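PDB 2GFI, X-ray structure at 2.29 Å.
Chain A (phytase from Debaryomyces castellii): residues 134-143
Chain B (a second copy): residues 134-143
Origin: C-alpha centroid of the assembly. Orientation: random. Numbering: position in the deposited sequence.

Chain A 134-143: TTDAMKHGIA
Chain B (134-143) TTDAMKHGIA

When two copies of one helix pack antiparallel about a twofold-like axis, each contact tends to occur twice and the residue nearest the axis meets itself. Residues 134-143 of the phytase from Debaryomyces castellii illustrate the principle. Both stretches are helical throughout, segments of longer helices, with phi near -60° and psi near -45°. Backbone hydrogen bonds run from each N to the O four residues earlier, from A:Met138 N to A:Thr134 O (2.8 Å) through A:Ala143 N to A:Lys139 O (3.0 Å), likewise in B. The axes run at 177° to each other and approach to 10.8 Å. The register is set by CA pairs: A:Lys139 CA lies 7.3 Å from B:Lys139 CA, while A:Thr135 CA to B:Ile142 CA is 6.8 Å and A:Ile142 CA to B:Thr135 CA is 6.9 Å.

The apolar contacts are built from methionine and isoleucine, one turn apart on the same face and both with CA-to-CB directed toward the partner helix. A:Met138 SD meets B:Met138 SD at 4.0 Å. Each sulfur also touches the isoleucine of the other chain: A:Met138 SD to B:Ile142 CD1 is 3.7 Å, and A:Ile142 CD1 to B:Met138 SD is 3.6 Å. Both methionines are t at chi1 and chi2, with chi3 off-well at -96° in A and -130° in B; this chain, extended through chi2, carries sulfur into the middle of the gap. The isoleucines, m at chi1 and t at chi2, have the largest areas covered by the other stretch, 83 Å² in A and 82 Å² in B, of 439 Å² buried in all.

Isoleucine CG2 makes the closest approach to threonine. A:Thr135 OG1 lies 2.9 Å from B:Ile142 CG2, and B:Thr135 OG1 lies 3.0 Å from A:Ile142 CG2. These contacts are shorter than the usual van der Waals separation, and they are not hydrogen bonds, since a methyl carbon is no conventional partner. Both threonines are m (chi1 -64° and -63°) and point toward the opposing helix; their small side chains fit where the backbones come close.

The lysines contribute through their aliphatic portions: A:Lys139 CE is 4.1 Å from B:Lys139 CG. Each has CA-to-CB directed sideways, m at chi1 and t from chi2 to chi4, and its NZ is hydrogen-bonded elsewhere in the structure. Methylenes can thus line the contact while the amino group is satisfied outside it. No hydrogen bond crosses between the stretches; the association rests on close packing. A:Asp136 and B:Asp136, both t at chi1, point away from it.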

# COMPACT_ATOMS: atom_id res chain seq x y z
N THR A 134 0.41 -4.08 -24.46
CA THR A 134 -0.17 -2.99 -25.22
C THR A 134 -0.78 -1.99 -24.25
O THR A 134 -0.74 -0.79 -24.50
CB THR A 134 -1.22 -3.48 -26.19
OG1 THR A 134 -2.23 -4.18 -25.46
CG2 THR A 134 -0.65 -4.49 -27.18
N THR A 135 -1.38 -2.50 -23.18
CA THR A 135 -1.94 -1.70 -22.10
C THR A 135 -0.86 -0.83 -21.48
O THR A 135 -1.03 0.38 -21.31
CB THR A 135 -2.58 -2.63 -21.08
OG1 THR A 135 -3.67 -3.31 -21.70
CG2 THR A 135 -3.21 -1.86 -19.95
N ASP A 136 0.27 -1.45 -21.19
CA ASP A 136 1.44 -0.79 -20.67
C ASP A 136 1.87 0.35 -21.60
O ASP A 136 2.13 1.45 -21.12
CB ASP A 136 2.52 -1.85 -20.56
CG ASP A 136 3.87 -1.31 -20.17
OD1 ASP A 136 4.01 -0.11 -19.96
OD2 ASP A 136 4.88 -2.03 -20.05
N ALA A 137 1.96 0.09 -22.92
CA ALA A 137 2.36 1.10 -23.89
C ALA A 137 1.32 2.20 -24.00
O ALA A 137 1.67 3.37 -24.00
CB ALA A 137 2.64 0.45 -25.29
N MET A 138 0.04 1.83 -24.10
CA MET A 138 -1.04 2.81 -24.13
C MET A 138 -1.04 3.73 -22.88
O MET A 138 -1.06 4.94 -23.01
CB MET A 138 -2.40 2.12 -24.31
CG MET A 138 -3.57 3.08 -24.62
SD MET A 138 -5.08 2.32 -25.31
CE MET A 138 -4.80 2.60 -27.03
N LYS A 139 -0.96 3.16 -21.68
CA LYS A 139 -0.97 3.97 -20.44
C LYS A 139 0.23 4.88 -20.39
O LYS A 139 0.14 6.01 -19.88
CB LYS A 139 -0.96 3.09 -19.18
CG LYS A 139 -2.18 2.27 -18.97
CD LYS A 139 -2.06 1.54 -17.62
CE LYS A 139 -3.34 0.77 -17.28
NZ LYS A 139 -3.01 -0.35 -16.36
N HIS A 140 1.37 4.36 -20.89
CA HIS A 140 2.59 5.12 -20.97
C HIS A 140 2.41 6.34 -21.90
O HIS A 140 2.77 7.45 -21.54
CB HIS A 140 3.77 4.26 -21.44
CG HIS A 140 5.09 4.99 -21.44
ND1 HIS A 140 6.22 4.50 -22.06
CD2 HIS A 140 5.43 6.20 -20.93
CE1 HIS A 140 7.21 5.36 -21.90
NE2 HIS A 140 6.77 6.39 -21.20
N GLY A 141 1.85 6.12 -23.08
CA GLY A 141 1.56 7.20 -24.01
C GLY A 141 0.72 8.28 -23.33
O GLY A 141 1.07 9.43 -23.42
N ILE A 142 -0.35 7.90 -22.64
CA ILE A 142 -1.20 8.86 -21.94
C ILE A 142 -0.39 9.70 -20.96
O ILE A 142 -0.51 10.90 -20.93
CB ILE A 142 -2.32 8.12 -21.17
CG1 ILE A 142 -3.28 7.37 -22.11
CG2 ILE A 142 -3.05 9.07 -20.21
CD1 ILE A 142 -4.40 6.54 -21.35
N ALA A 143 0.40 9.02 -20.14
CA ALA A 143 1.18 9.63 -19.08
C ALA A 143 2.18 10.56 -19.69
O ALA A 143 2.50 11.62 -19.14
CB ALA A 143 1.90 8.53 -18.26
N THR B 134 -10.53 11.38 -19.53
CA THR B 134 -10.38 10.58 -20.73
C THR B 134 -9.47 9.38 -20.47
O THR B 134 -9.73 8.29 -20.96
CB THR B 134 -9.82 11.40 -21.87
OG1 THR B 134 -8.53 11.91 -21.51
CG2 THR B 134 -10.74 12.65 -22.22
N THR B 135 -8.39 9.61 -19.70
CA THR B 135 -7.52 8.56 -19.20
C THR B 135 -8.25 7.49 -18.42
O THR B 135 -8.01 6.31 -18.59
CB THR B 135 -6.48 9.20 -18.29
OG1 THR B 135 -5.69 10.08 -19.08
CG2 THR B 135 -5.51 8.16 -17.80
N ASP B 136 -9.12 7.92 -17.54
CA ASP B 136 -9.95 7.04 -16.76
C ASP B 136 -10.73 6.10 -17.72
O ASP B 136 -10.77 4.88 -17.50
CB ASP B 136 -10.87 7.90 -15.92
CG ASP B 136 -11.90 7.13 -15.16
OD1 ASP B 136 -11.89 5.89 -15.21
OD2 ASP B 136 -12.78 7.72 -14.47
N ALA B 137 -11.32 6.70 -18.75
CA ALA B 137 -12.21 6.04 -19.69
C ALA B 137 -11.44 5.12 -20.61
O ALA B 137 -11.90 4.03 -20.91
CB ALA B 137 -13.00 7.09 -20.51
N MET B 138 -10.25 5.54 -21.02
CA MET B 138 -9.40 4.71 -21.86
C MET B 138 -8.95 3.48 -21.09
O MET B 138 -9.05 2.35 -21.58
CB MET B 138 -8.19 5.49 -22.35
CG MET B 138 -7.65 4.95 -23.63
SD MET B 138 -6.38 5.96 -24.35
CE MET B 138 -7.01 6.10 -26.02
N LYS B 139 -8.47 3.70 -19.87
CA LYS B 139 -8.00 2.62 -19.01
C LYS B 139 -9.13 1.65 -18.70
O LYS B 139 -8.93 0.44 -18.63
CB LYS B 139 -7.42 3.19 -17.73
CG LYS B 139 -6.04 3.82 -17.89
CD LYS B 139 -5.59 4.19 -16.46
CE LYS B 139 -4.30 5.01 -16.38
NZ LYS B 139 -4.14 5.59 -15.02
N HIS B 140 -10.33 2.20 -18.52
CA HIS B 140 -11.50 1.37 -18.32
C HIS B 140 -11.78 0.50 -19.54
O HIS B 140 -12.00 -0.69 -19.41
CB HIS B 140 -12.73 2.22 -17.99
CG HIS B 140 -13.92 1.40 -17.62
ND1 HIS B 140 -15.20 1.90 -17.58
CD2 HIS B 140 -14.03 0.08 -17.31
CE1 HIS B 140 -16.04 0.94 -17.22
NE2 HIS B 140 -15.35 -0.17 -17.04
N GLY B 141 -11.80 1.11 -20.72
CA GLY B 141 -11.98 0.41 -21.99
C GLY B 141 -11.01 -0.73 -22.08
O GLY B 141 -11.41 -1.84 -22.35
N ILE B 142 -9.74 -0.48 -21.79
CA ILE B 142 -8.73 -1.53 -21.82
C ILE B 142 -9.08 -2.67 -20.88
O ILE B 142 -9.13 -3.81 -21.30
CB ILE B 142 -7.35 -0.97 -21.43
CG1 ILE B 142 -6.85 0.02 -22.45
CG2 ILE B 142 -6.34 -2.15 -21.23
CD1 ILE B 142 -5.59 0.69 -22.00
N ALA B 143 -9.30 -2.34 -19.61
CA ALA B 143 -9.65 -3.29 -18.56
C ALA B 143 -10.86 -4.09 -18.98
O ALA B 143 -10.93 -5.29 -18.77
CB ALA B 143 -9.93 -2.55 -17.24